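PDB 1SR4: cytolethal distending toxin protein B from Haemophilus ducreyi, which probably acts as the DNase I-like nuclease subunit of a bacterial genotoxin that damages host-cell DNA and disturbs the cell cycle. Local coordinates for residues A45-S50 and G92-N97; I66-W71 and M81-Y86; Q120-V125 and H138-G143; S145-L150 and G176-A181. One frame throughout, in Å; residues are numbered along the deposited sequence.

Contacts 1 and 2 belong to the part of the fold built on the eight-stranded sheet. Contact 2 pairs two of its strands through regular backbone bonds and has the largest interface, while contact 1 joins two loops beside it through amide and backbone groups and is mostly buried. They meet where Tyr86 OH reaches Gly46 O. Contacts 3 and 4 lie about 7 Å apart, centre to centre, where strands 132-138 and 171-175 run out of the six-stranded sheet and strand 124-129 enters it. Both are partly buried, depend on an arginine and include bridging water. Contact 3 also faces the protein C subunit, as does contact 1; contacts 2 and 4 touch no other chain of the assembly.

Contact 1 of 4, residues A45-S50 and G92-N97; sequences AGSLPS and GANRVN
Asn97 is the side chain that ties loop 92-97 to loop 45-50. Its CB lies 4.3 Å from Ala45 CB, and with chi1 at -59° CG stands beside the backbone N, anti to the carbonyl carbon, which carries the amide toward Gly46. At the tip, ND2 donates to Gly46 O over 2.9 Å. That oxygen lies nearly in the amide plane of Asn97, yet ND2 approaches from above the Gly46 carbonyl plane. ND2 also gives a hydrogen bond to Asn94 OD1, again at 2.9 Å, and OD1 of Asn97 accepts a hydrogen bond from the backbone N of Asp90, so both ends of the amide are held and its rotation is fixed. The backbones add two bonds: Ala45 N points almost straight at Asn97 O (2.9 Å, 178°), and Gly46 N reaches Arg95 O at 3.1 Å along a more bent path. Gly46 CA comes within 3.3 Å of Asn94 O as a CA-H...O contact. Arg95 turns away from 45-50, its NH2 bonding to Val12 O of the protein C chain. Strand 81-87 borders the contact through Tyr86, whose OH also bonds Gly46 O, while Leu48 and Pro49 carry loop 45-50 onto helix 20-31 and strand 67-72.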
loop_
_atom_site.group_PDB
_atom_site.type_symbol
_atom_site.label_atom_id
_atom_site.label_comp_id
_atom_site.label_asym_id
_atom_site.label_seq_id
_atom_site.Cartn_x
_atom_site.Cartn_y
_atom_site.Cartn_z
ATOM N N ALA B 45 -1.582 7.736 12.057
ATOM C CA ALA B 45 -1.333 8.600 10.913
ATOM C C ALA B 45 -0.176 9.581 11.026
ATOM O O ALA B 45 0.337 10.062 10.001
ATOM C CB ALA B 45 -2.619 9.362 10.565
ATOM N N GLY B 46 0.246 9.877 12.247
ATOM C CA GLY B 46 1.314 10.845 12.408
ATOM C C GLY B 46 0.823 12.183 11.875
ATOM O O GLY B 46 -0.333 12.563 12.109
ATOM N N SER B 47 1.705 12.900 11.175
ATOM C CA SER B 47 1.383 14.190 10.559
ATOM C C SER B 47 0.784 13.931 9.179
ATOM O O SER B 47 1.077 12.901 8.554
ATOM C CB SER B 47 2.654 15.040 10.368
ATOM O OG SER B 47 3.164 15.505 11.602
ATOM N N LEU B 48 -0.042 14.849 8.687
ATOM C CA LEU B 48 -0.617 14.657 7.349
ATOM C C LEU B 48 0.456 14.956 6.319
ATOM O O LEU B 48 1.519 15.468 6.667
ATOM C CB LEU B 48 -1.804 15.601 7.124
ATOM C CG LEU B 48 -3.070 15.321 7.942
ATOM C CD1 LEU B 48 -4.215 16.232 7.475
ATOM C CD2 LEU B 48 -3.468 13.856 7.759
ATOM N N PRO B 49 0.205 14.629 5.033
ATOM C CA PRO B 49 1.213 14.918 4.008
ATOM C C PRO B 49 1.497 16.420 4.106
ATOM O O PRO B 49 0.577 17.197 4.372
ATOM C CB PRO B 49 0.489 14.558 2.712
ATOM C CG PRO B 49 -0.427 13.417 3.150
ATOM C CD PRO B 49 -0.967 13.939 4.455
ATOM N N SER B 50 2.741 16.838 3.892
ATOM C CA SER B 50 3.054 18.264 4.005
ATOM C C SER B 50 2.284 19.115 2.996
ATOM O O SER B 50 2.044 20.285 3.246
ATOM C CB SER B 50 4.562 18.509 3.835
ATOM O OG SER B 50 4.981 18.115 2.541
ATOM N N GLY B 92 0.745 14.305 22.628
ATOM C CA GLY B 92 2.028 14.063 23.258
ATOM C C GLY B 92 3.182 13.848 22.292
ATOM O O GLY B 92 4.226 14.495 22.417
ATOM N N ALA B 93 3.014 12.946 21.326
ATOM C CA ALA B 93 4.084 12.651 20.362
ATOM C C ALA B 93 3.663 12.801 18.900
ATOM O O ALA B 93 4.454 12.560 17.984
ATOM C CB ALA B 93 4.602 11.239 20.592
ATOM N N ASN B 94 2.413 13.179 18.681
ATOM C CA ASN B 94 1.888 13.371 17.339
ATOM C C ASN B 94 2.031 12.163 16.411
ATOM O O ASN B 94 2.305 12.313 15.218
ATOM C CB ASN B 94 2.542 14.597 16.687
ATOM C CG ASN B 94 1.809 15.037 15.430
ATOM O OD1 ASN B 94 0.583 14.911 15.344
ATOM N ND2 ASN B 94 2.548 15.548 14.457
ATOM N N ARG B 95 1.885 10.957 16.939
ATOM C CA ARG B 95 1.959 9.823 16.044
ATOM C C ARG B 95 0.690 8.955 16.077
ATOM O O ARG B 95 0.233 8.488 15.031
ATOM C CB ARG B 95 3.240 8.995 16.286
ATOM C CG ARG B 95 3.392 8.301 17.614
ATOM C CD ARG B 95 4.785 7.658 17.685
ATOM N NE ARG B 95 5.009 6.995 18.972
ATOM C CZ ARG B 95 4.483 5.825 19.316
ATOM N NH1 ARG B 95 3.697 5.162 18.469
ATOM N NH2 ARG B 95 4.732 5.317 20.514
ATOM N N VAL B 96 0.081 8.780 17.245
ATOM C CA VAL B 96 -1.110 7.956 17.302
ATOM C C VAL B 96 -2.370 8.771 16.976
ATOM O O VAL B 96 -3.205 9.050 17.843
ATOM C CB VAL B 96 -1.211 7.248 18.669
ATOM C CG1 VAL B 96 -2.420 6.309 18.685
ATOM C CG2 VAL B 96 0.076 6.429 18.909
ATOM N N ASN B 97 -2.487 9.133 15.697
ATOM C CA ASN B 97 -3.596 9.934 15.185
ATOM C C ASN B 97 -4.472 9.146 14.203
ATOM O O ASN B 97 -4.010 8.179 13.590
ATOM C CB ASN B 97 -3.046 11.181 14.474
ATOM C CG ASN B 97 -2.209 12.054 15.396
ATOM O OD1 ASN B 97 -2.577 12.268 16.543
ATOM N ND2 ASN B 97 -1.081 12.559 14.897
#

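Contact 2 of 4, residues I66-W71 and M81-Y86; sequences IEEYTW and MVYIYY
The Tyr69 ring has Ile84 O near its plane at one edge and Glu67 OE1 in plane at its rim, while Tyr86 crosses it obliquely, Tyr86 CD2 lying 4.0 Å from Tyr69 CE2. At the edge of the Tyr85 ring sits Ile66 CD1, 4.1 Å from Tyr85 CB. Glu68 runs alongside that ring, its CG anti to the backbone N (chi1 -178°) and the chain extended, so that OE2 accepts a hydrogen bond from Tyr85 OH at 2.7 Å on its anti lone pair. Arg57 and Gln105 grip the same oxygen, and their donors probably stabilise its negative charge. Trp71 lies across Ile84, Trp71 CB to Ile84 CD1 3.8 Å, with Trp71 CE3 also against Val82 CG2. Glu67, Tyr69, Trp71, Val82, Ile84 and Tyr86 occupy one face of the sheet; Glu68, Thr70, Tyr83 and Tyr85 occupy the other. Backbone bonds come in pairs at Glu67/Tyr86, Tyr69/Ile84 and Trp71/Val82, Tyr86 N to Glu67 O being the straightest (169°). The short strand axes run 4.5 Å apart at closest, 153° between their directions. This is a twisted antiparallel beta hairpin, which continues into strand 98-102 in one sheet of the DNase I-like sandwich.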
loop_
_atom_site.group_PDB
_atom_site.type_symbol
_atom_site.label_atom_id
_atom_site.label_comp_id
_atom_site.label_asym_id
_atom_site.label_seq_id
_atom_site.Cartn_x
_atom_site.Cartn_y
_atom_site.Cartn_z
ATOM N N ILE B 66 -11.090 17.282 15.126
ATOM C CA ILE B 66 -11.420 16.697 13.837
ATOM C C ILE B 66 -11.388 17.857 12.851
ATOM O O ILE B 66 -12.076 18.858 13.038
ATOM C CB ILE B 66 -12.808 15.994 13.876
ATOM C CG1 ILE B 66 -12.947 15.033 12.692
ATOM C CG2 ILE B 66 -13.930 17.017 13.903
ATOM C CD1 ILE B 66 -12.933 15.689 11.341
ATOM N N GLU B 67 -10.561 17.737 11.818
ATOM C CA GLU B 67 -10.424 18.810 10.845
ATOM C C GLU B 67 -10.476 18.273 9.427
ATOM O O GLU B 67 -10.163 17.106 9.183
ATOM C CB GLU B 67 -9.092 19.535 11.054
ATOM C CG GLU B 67 -8.914 20.157 12.421
ATOM C CD GLU B 67 -7.476 20.583 12.666
ATOM O OE1 GLU B 67 -6.564 19.736 12.539
ATOM O OE2 GLU B 67 -7.251 21.766 12.985
ATOM N N GLU B 68 -10.864 19.129 8.494
ATOM C CA GLU B 68 -10.942 18.741 7.091
ATOM C C GLU B 68 -9.787 19.355 6.292
ATOM O O GLU B 68 -9.468 20.537 6.459
ATOM C CB GLU B 68 -12.269 19.199 6.501
ATOM C CG GLU B 68 -12.487 18.805 5.042
ATOM C CD GLU B 68 -13.716 19.485 4.457
ATOM O OE1 GLU B 68 -13.694 20.721 4.329
ATOM O OE2 GLU B 68 -14.707 18.801 4.134
ATOM N N TYR B 69 -9.165 18.546 5.431
ATOM C CA TYR B 69 -8.067 18.988 4.571
ATOM C C TYR B 69 -8.325 18.471 3.160
ATOM O O TYR B 69 -9.141 17.572 2.962
ATOM C CB TYR B 69 -6.729 18.375 5.018
ATOM C CG TYR B 69 -6.177 18.888 6.322
ATOM C CD1 TYR B 69 -5.089 19.770 6.346
ATOM C CD2 TYR B 69 -6.737 18.495 7.530
ATOM C CE1 TYR B 69 -4.576 20.244 7.564
ATOM C CE2 TYR B 69 -6.238 18.958 8.743
ATOM C CZ TYR B 69 -5.161 19.832 8.756
ATOM O OH TYR B 69 -4.695 20.305 9.963
ATOM N N THR B 70 -7.630 19.058 2.189
ATOM C CA THR B 70 -7.673 18.557 0.824
ATOM C C THR B 70 -6.205 18.224 0.526
ATOM O O THR B 70 -5.274 18.838 1.076
ATOM C CB THR B 70 -8.201 19.577 -0.228
ATOM O OG1 THR B 70 -7.394 20.758 -0.221
ATOM C CG2 THR B 70 -9.674 19.921 0.042
ATOM N N TRP B 71 -5.999 17.235 -0.328
ATOM C CA TRP B 71 -4.657 16.802 -0.666
ATOM C C TRP B 71 -4.677 16.427 -2.134
ATOM O O TRP B 71 -5.537 15.667 -2.565
ATOM C CB TRP B 71 -4.293 15.600 0.209
ATOM C CG TRP B 71 -2.956 14.994 -0.068
ATOM C CD1 TRP B 71 -1.805 15.643 -0.396
ATOM C CD2 TRP B 71 -2.620 13.606 0.033
ATOM N NE1 TRP B 71 -0.767 14.749 -0.506
ATOM C CE2 TRP B 71 -1.241 13.489 -0.245
ATOM C CE3 TRP B 71 -3.352 12.451 0.339
ATOM C CZ2 TRP B 71 -0.575 12.258 -0.229
ATOM C CZ3 TRP B 71 -2.691 11.224 0.357
ATOM C CH2 TRP B 71 -1.313 11.141 0.073
ATOM N N MET B 81 -7.795 15.277 -6.543
ATOM C CA MET B 81 -8.081 15.600 -5.153
ATOM C C MET B 81 -8.832 14.633 -4.279
ATOM O O MET B 81 -9.758 13.969 -4.721
ATOM C CB MET B 81 -8.864 16.915 -5.082
ATOM C CG MET B 81 -8.354 18.052 -5.939
ATOM S SD MET B 81 -6.741 18.600 -5.408
ATOM C CE MET B 81 -6.999 18.815 -3.627
ATOM N N VAL B 82 -8.432 14.586 -3.011
ATOM C CA VAL B 82 -9.139 13.801 -2.012
ATOM C C VAL B 82 -9.252 14.671 -0.769
ATOM O O VAL B 82 -8.467 15.611 -0.580
ATOM C CB VAL B 82 -8.416 12.486 -1.608
ATOM C CG1 VAL B 82 -8.440 11.496 -2.788
ATOM C CG2 VAL B 82 -6.994 12.778 -1.133
ATOM N N TYR B 83 -10.244 14.376 0.060
ATOM C CA TYR B 83 -10.420 15.088 1.311
ATOM C C TYR B 83 -9.784 14.212 2.384
ATOM O O TYR B 83 -9.742 12.986 2.242
ATOM C CB TYR B 83 -11.909 15.230 1.643
ATOM C CG TYR B 83 -12.649 16.218 0.790
ATOM C CD1 TYR B 83 -12.650 17.583 1.103
ATOM C CD2 TYR B 83 -13.355 15.794 -0.336
ATOM C CE1 TYR B 83 -13.342 18.497 0.315
ATOM C CE2 TYR B 83 -14.049 16.705 -1.139
ATOM C CZ TYR B 83 -14.038 18.045 -0.812
ATOM O OH TYR B 83 -14.697 18.937 -1.631
ATOM N N ILE B 84 -9.270 14.828 3.440
ATOM C CA ILE B 84 -8.747 14.045 4.552
ATOM C C ILE B 84 -9.384 14.589 5.825
ATOM O O ILE B 84 -9.310 15.790 6.077
ATOM C CB ILE B 84 -7.210 14.152 4.763
ATOM C CG1 ILE B 84 -6.441 13.745 3.494
ATOM C CG2 ILE B 84 -6.807 13.216 5.939
ATOM C CD1 ILE B 84 -4.896 13.919 3.603
ATOM N N TYR B 85 -10.013 13.714 6.614
ATOM C CA TYR B 85 -10.617 14.110 7.896
ATOM C C TYR B 85 -9.617 13.577 8.921
ATOM O O TYR B 85 -9.372 12.375 9.020
ATOM C CB TYR B 85 -12.000 13.500 8.022
ATOM C CG TYR B 85 -12.916 14.112 6.995
ATOM C CD1 TYR B 85 -13.493 15.368 7.218
ATOM C CD2 TYR B 85 -13.087 13.518 5.741
ATOM C CE1 TYR B 85 -14.207 16.024 6.213
ATOM C CE2 TYR B 85 -13.803 14.166 4.728
ATOM C CZ TYR B 85 -14.355 15.426 4.971
ATOM O OH TYR B 85 -15.007 16.113 3.952
ATOM N N TYR B 86 -9.027 14.507 9.655
ATOM C CA TYR B 86 -7.934 14.219 10.577
ATOM C C TYR B 86 -8.241 14.493 12.049
ATOM O O TYR B 86 -8.682 15.583 12.412
ATOM C CB TYR B 86 -6.757 15.071 10.087
ATOM C CG TYR B 86 -5.457 15.030 10.855
ATOM C CD1 TYR B 86 -4.758 13.834 11.035
ATOM C CD2 TYR B 86 -4.852 16.219 11.276
ATOM C CE1 TYR B 86 -3.480 13.820 11.604
ATOM C CE2 TYR B 86 -3.567 16.218 11.849
ATOM C CZ TYR B 86 -2.888 15.013 12.004
ATOM O OH TYR B 86 -1.615 15.012 12.542
HETATM O O HOH W 1 -7.317 16.995 14.408
#

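Contact 3 of 4, residues Q120-V125 and H138-G143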
loop_
_atom_site.group_PDB
_atom_site.type_symbol
_atom_site.label_atom_id
_atom_site.label_comp_id
_atom_site.label_asym_id
_atom_site.label_seq_id
_atom_site.Cartn_x
_atom_site.Cartn_y
_atom_site.Cartn_z
ATOM N N GLN B 120 -6.448 4.797 28.407
ATOM C CA GLN B 120 -6.507 5.823 27.380
ATOM C C GLN B 120 -6.944 5.244 26.045
ATOM O O GLN B 120 -6.142 5.071 25.135
ATOM C CB GLN B 120 -5.149 6.514 27.248
ATOM C CG GLN B 120 -4.776 7.360 28.464
ATOM C CD GLN B 120 -5.556 8.664 28.545
ATOM O OE1 GLN B 120 -6.793 8.677 28.649
ATOM N NE2 GLN B 120 -4.832 9.776 28.497
ATOM N N SER B 121 -8.224 4.926 25.942
ATOM C CA SER B 121 -8.742 4.384 24.709
ATOM C C SER B 121 -9.003 5.520 23.730
ATOM O O SER B 121 -9.122 6.693 24.116
ATOM C CB SER B 121 -10.023 3.588 24.966
ATOM O OG SER B 121 -11.051 4.419 25.456
ATOM N N ARG B 122 -9.074 5.162 22.456
ATOM C CA ARG B 122 -9.314 6.116 21.369
ATOM C C ARG B 122 -10.745 5.974 20.837
ATOM O O ARG B 122 -11.271 4.853 20.708
ATOM C CB ARG B 122 -8.319 5.856 20.237
ATOM C CG ARG B 122 -6.849 6.059 20.632
ATOM C CD ARG B 122 -5.918 5.391 19.618
ATOM N NE ARG B 122 -5.834 3.940 19.792
ATOM C CZ ARG B 122 -5.108 3.333 20.733
ATOM N NH1 ARG B 122 -4.398 4.047 21.595
ATOM N NH2 ARG B 122 -5.072 2.007 20.797
ATOM N N PRO B 123 -11.396 7.100 20.514
ATOM C CA PRO B 123 -12.764 7.041 20.003
ATOM C C PRO B 123 -12.828 6.635 18.541
ATOM O O PRO B 123 -11.820 6.651 17.830
ATOM C CB PRO B 123 -13.264 8.473 20.201
ATOM C CG PRO B 123 -12.017 9.279 19.877
ATOM C CD PRO B 123 -10.932 8.503 20.626
ATOM N N ALA B 124 -14.013 6.256 18.087
ATOM C CA ALA B 124 -14.170 5.923 16.679
ATOM C C ALA B 124 -14.425 7.290 16.040
ATOM O O ALA B 124 -15.150 8.120 16.615
ATOM C CB ALA B 124 -15.375 5.003 16.471
ATOM N N VAL B 125 -13.821 7.544 14.881
ATOM C CA VAL B 125 -14.007 8.816 14.182
ATOM C C VAL B 125 -14.592 8.444 12.826
ATOM O O VAL B 125 -14.088 7.539 12.159
ATOM C CB VAL B 125 -12.656 9.551 14.012
ATOM C CG1 VAL B 125 -12.843 10.859 13.231
ATOM C CG2 VAL B 125 -12.061 9.846 15.389
ATOM N N HIS B 138 -9.039 2.341 16.218
ATOM C CA HIS B 138 -7.760 1.804 16.615
ATOM C C HIS B 138 -7.956 1.397 18.070
ATOM O O HIS B 138 -7.761 2.204 18.980
ATOM C CB HIS B 138 -6.649 2.854 16.491
ATOM C CG HIS B 138 -5.290 2.318 16.823
ATOM N ND1 HIS B 138 -4.142 3.072 16.730
ATOM C CD2 HIS B 138 -4.901 1.094 17.252
ATOM C CE1 HIS B 138 -3.104 2.338 17.084
ATOM N NE2 HIS B 138 -3.536 1.130 17.404
ATOM N N ALA B 139 -8.362 0.147 18.287
ATOM C CA ALA B 139 -8.614 -0.351 19.641
ATOM C C ALA B 139 -7.321 -0.550 20.429
ATOM O O ALA B 139 -6.215 -0.582 19.857
ATOM C CB ALA B 139 -9.410 -1.660 19.579
ATOM N N LEU B 140 -7.465 -0.708 21.741
ATOM C CA LEU B 140 -6.324 -0.891 22.630
ATOM C C LEU B 140 -5.494 -2.128 22.299
ATOM O O LEU B 140 -6.036 -3.185 21.977
ATOM C CB LEU B 140 -6.809 -0.946 24.091
ATOM C CG LEU B 140 -7.450 0.359 24.605
ATOM C CD1 LEU B 140 -8.308 0.109 25.853
ATOM C CD2 LEU B 140 -6.337 1.366 24.912
ATOM N N ALA B 141 -4.177 -1.976 22.394
ATOM C CA ALA B 141 -3.214 -3.038 22.105
ATOM C C ALA B 141 -3.474 -4.323 22.876
ATOM O O ALA B 141 -3.267 -5.423 22.360
ATOM C CB ALA B 141 -1.799 -2.542 22.398
ATOM N N THR B 142 -3.921 -4.202 24.113
ATOM C CA THR B 142 -4.200 -5.401 24.882
ATOM C C THR B 142 -5.602 -5.918 24.570
ATOM O O THR B 142 -6.603 -5.466 25.167
ATOM C CB THR B 142 -4.026 -5.161 26.417
ATOM O OG1 THR B 142 -4.304 -3.789 26.738
ATOM C CG2 THR B 142 -2.596 -5.495 26.845
ATOM N N GLY B 143 -5.649 -6.832 23.596
ATOM C CA GLY B 143 -6.891 -7.445 23.160
ATOM C C GLY B 143 -8.027 -6.550 22.683
ATOM O O GLY B 143 -9.154 -7.019 22.566
HETATM O O HOH W 2 -8.626 2.443 21.794
HETATM O O HOH W 3 -10.573 4.260 17.842
#
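Arg122 carries the tight half of this contact. Its CG stands beside the backbone N and the chain bends at chi3 (-78°), which swings the guanidinium back onto the carbonyls of 138-143. NE donates to His138 O at 2.7 Å, from above the carbonyl plane and on a moderately bent path (146°). NH2 adds weak bonds to the same oxygen and to Ala139 O, the latter at 3.0 Å and close to the guanidinium plane. Arg122 NE also lies over one face of the His138 ring, offset toward its rim and 3.4 Å from His138 CG; the two planes cross at 47°, so the groups do not stack flat. The other half is looser. Leu140 CD2 rests 3.7 Å from Gln120 O, its CD1 faces Ser121 CB, and Gln120 and Ala141 are exposed. Where the backbones part, water replaces direct pairing. Water 2 accepts from Arg122 N and donates to His138 O, while water 3 accepts from His138 N and donates to Pro123 O at 2.7 Å. Arg122 NH2 also forms a salt bridge with Asp11 of the protein C chain. His138 O is thus gripped by NE, by water 2 and weakly by NH2, and the cation over the imidazole would be expected to disfavour its protonation, an effect that Asp11 of protein C probably moderates.

Contact 4 of 4, residues S145-L150 and G176-A181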
loop_
_atom_site.group_PDB
_atom_site.type_symbol
_atom_site.label_atom_id
_atom_site.label_comp_id
_atom_site.label_asym_id
_atom_site.label_seq_id
_atom_site.Cartn_x
_atom_site.Cartn_y
_atom_site.Cartn_z
ATOM N N SER B 145 -9.726 -4.464 24.182
ATOM C CA SER B 145 -10.756 -4.608 25.216
ATOM C C SER B 145 -11.877 -3.580 25.171
ATOM O O SER B 145 -12.958 -3.814 25.714
ATOM C CB SER B 145 -10.098 -4.577 26.598
ATOM O OG SER B 145 -9.548 -3.294 26.858
ATOM N N ASP B 146 -11.615 -2.448 24.526
ATOM C CA ASP B 146 -12.590 -1.375 24.402
ATOM C C ASP B 146 -13.522 -1.561 23.208
ATOM O O ASP B 146 -14.497 -0.821 23.055
ATOM C CB ASP B 146 -11.849 -0.035 24.254
ATOM C CG ASP B 146 -10.855 -0.029 23.072
ATOM O OD1 ASP B 146 -10.200 -1.059 22.814
ATOM O OD2 ASP B 146 -10.711 1.018 22.412
ATOM N N ALA B 147 -13.240 -2.557 22.373
ATOM C CA ALA B 147 -14.012 -2.770 21.148
ATOM C C ALA B 147 -15.510 -3.056 21.255
ATOM O O ALA B 147 -16.306 -2.531 20.471
ATOM C CB ALA B 147 -13.338 -3.859 20.319
ATOM N N VAL B 148 -15.909 -3.887 22.206
ATOM C CA VAL B 148 -17.324 -4.202 22.325
ATOM C C VAL B 148 -18.182 -2.994 22.691
ATOM O O VAL B 148 -19.223 -2.768 22.057
ATOM C CB VAL B 148 -17.559 -5.355 23.338
ATOM C CG1 VAL B 148 -19.044 -5.453 23.689
ATOM C CG2 VAL B 148 -17.084 -6.675 22.727
ATOM N N SER B 149 -17.772 -2.217 23.699
ATOM C CA SER B 149 -18.565 -1.039 24.073
ATOM C C SER B 149 -18.485 0.036 22.991
ATOM O O SER B 149 -19.418 0.823 22.818
ATOM C CB SER B 149 -18.142 -0.468 25.448
ATOM O OG SER B 149 -16.837 0.059 25.452
ATOM N N LEU B 150 -17.389 0.065 22.242
ATOM C CA LEU B 150 -17.259 1.042 21.156
ATOM C C LEU B 150 -18.310 0.708 20.083
ATOM O O LEU B 150 -19.047 1.582 19.638
ATOM C CB LEU B 150 -15.853 0.999 20.544
ATOM C CG LEU B 150 -15.527 2.074 19.495
ATOM C CD1 LEU B 150 -15.697 3.452 20.109
ATOM C CD2 LEU B 150 -14.095 1.897 18.986
ATOM N N GLY B 176 -10.834 -0.755 10.880
ATOM C CA GLY B 176 -9.582 -0.368 11.484
ATOM C C GLY B 176 -8.830 -1.485 12.160
ATOM O O GLY B 176 -9.012 -2.656 11.848
ATOM N N ASP B 177 -7.979 -1.091 13.095
ATOM C CA ASP B 177 -7.133 -2.010 13.847
ATOM C C ASP B 177 -7.856 -2.360 15.144
ATOM O O ASP B 177 -7.847 -1.565 16.105
ATOM C CB ASP B 177 -5.807 -1.305 14.121
ATOM C CG ASP B 177 -4.790 -2.178 14.836
ATOM O OD1 ASP B 177 -5.153 -3.246 15.393
ATOM O OD2 ASP B 177 -3.607 -1.763 14.840
ATOM N N PHE B 178 -8.490 -3.536 15.161
ATOM C CA PHE B 178 -9.229 -4.003 16.330
ATOM C C PHE B 178 -8.346 -4.656 17.376
ATOM O O PHE B 178 -8.768 -4.867 18.511
ATOM C CB PHE B 178 -10.336 -4.970 15.900
ATOM C CG PHE B 178 -11.516 -4.281 15.282
ATOM C CD1 PHE B 178 -12.566 -3.838 16.075
ATOM C CD2 PHE B 178 -11.567 -4.050 13.909
ATOM C CE1 PHE B 178 -13.659 -3.176 15.519
ATOM C CE2 PHE B 178 -12.655 -3.387 13.343
ATOM C CZ PHE B 178 -13.705 -2.951 14.155
ATOM N N ASN B 179 -7.121 -4.985 16.991
ATOM C CA ASN B 179 -6.182 -5.582 17.918
ATOM C C ASN B 179 -6.653 -6.864 18.596
ATOM O O ASN B 179 -6.299 -7.123 19.736
ATOM C CB ASN B 179 -5.754 -4.549 18.980
ATOM C CG ASN B 179 -4.465 -3.833 18.599
ATOM O OD1 ASN B 179 -3.524 -4.475 18.151
ATOM N ND2 ASN B 179 -4.412 -2.511 18.781
ATOM N N ARG B 180 -7.443 -7.663 17.890
ATOM C CA ARG B 180 -7.918 -8.951 18.411
ATOM C C ARG B 180 -8.452 -9.714 17.213
ATOM O O ARG B 180 -8.831 -9.111 16.211
ATOM C CB ARG B 180 -9.022 -8.761 19.462
ATOM C CG ARG B 180 -10.263 -8.036 18.937
ATOM C CD ARG B 180 -11.081 -7.443 20.073
ATOM N NE ARG B 180 -11.727 -8.469 20.886
ATOM C CZ ARG B 180 -12.547 -8.191 21.895
ATOM N NH1 ARG B 180 -12.809 -6.926 22.209
ATOM N NH2 ARG B 180 -13.118 -9.167 22.581
ATOM N N ALA B 181 -8.471 -11.037 17.301
ATOM C CA ALA B 181 -8.943 -11.857 16.202
ATOM C C ALA B 181 -10.420 -11.622 15.919
ATOM O O ALA B 181 -11.200 -11.303 16.816
ATOM C CB ALA B 181 -8.695 -13.326 16.518
HETATM O O HOH W 4 -14.447 -5.625 24.286
#
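Residues 176-179 spell Gly-Asp-Phe-Asn, the signature of the DNase I-like family, which in relatives lies at the active site; here Phe178 of the signature and Arg180 just after it pack against Ser145, Ala147 and Val148 at the N-terminal end of helix 147-159. The chain turns a corner at Gly176. The apolar part is small. Ala147 points at the 176-181 segment and sets its CB near the plane of the Phe178 ring, at the edge, 4.3 Å from Phe178 CD1, while Phe178 stacks on Tyr217 and also touches Leu185 of helix 182-189. Arg180 supplies most of the remaining contact by van der Waals touch: NH1 meets Ala147 CB at 3.6 Å, with Val148 CG2 and Ser145 CA farther off. Its CG takes the crowded position between backbone N and carbonyl carbon (chi1 60°), and a bend at chi3 turns the guanidinium toward Ala147 and Val148.

No direct hydrogen bond crosses between the segments; the polar link runs through water and outside partners. Arg180 NE binds Asn184 OD1, and NH1 has a weak bond to Gly144 O. Asp146 OD1 stays 6.4 Å from Arg180 NH1, so the opposite charges do not pair, and it accepts from Leu140 N. Separately, Asp177 OD2 accepts from Asn11 ND2, and Asn179 reaches Ala139 O through ND2. Water 4 completes the set: it gives a hydrogen bond to Ser145 O, takes one from Val148 N, and accepts from Arg180 NH1 at 2.9 Å, lying in the guanidinium plane.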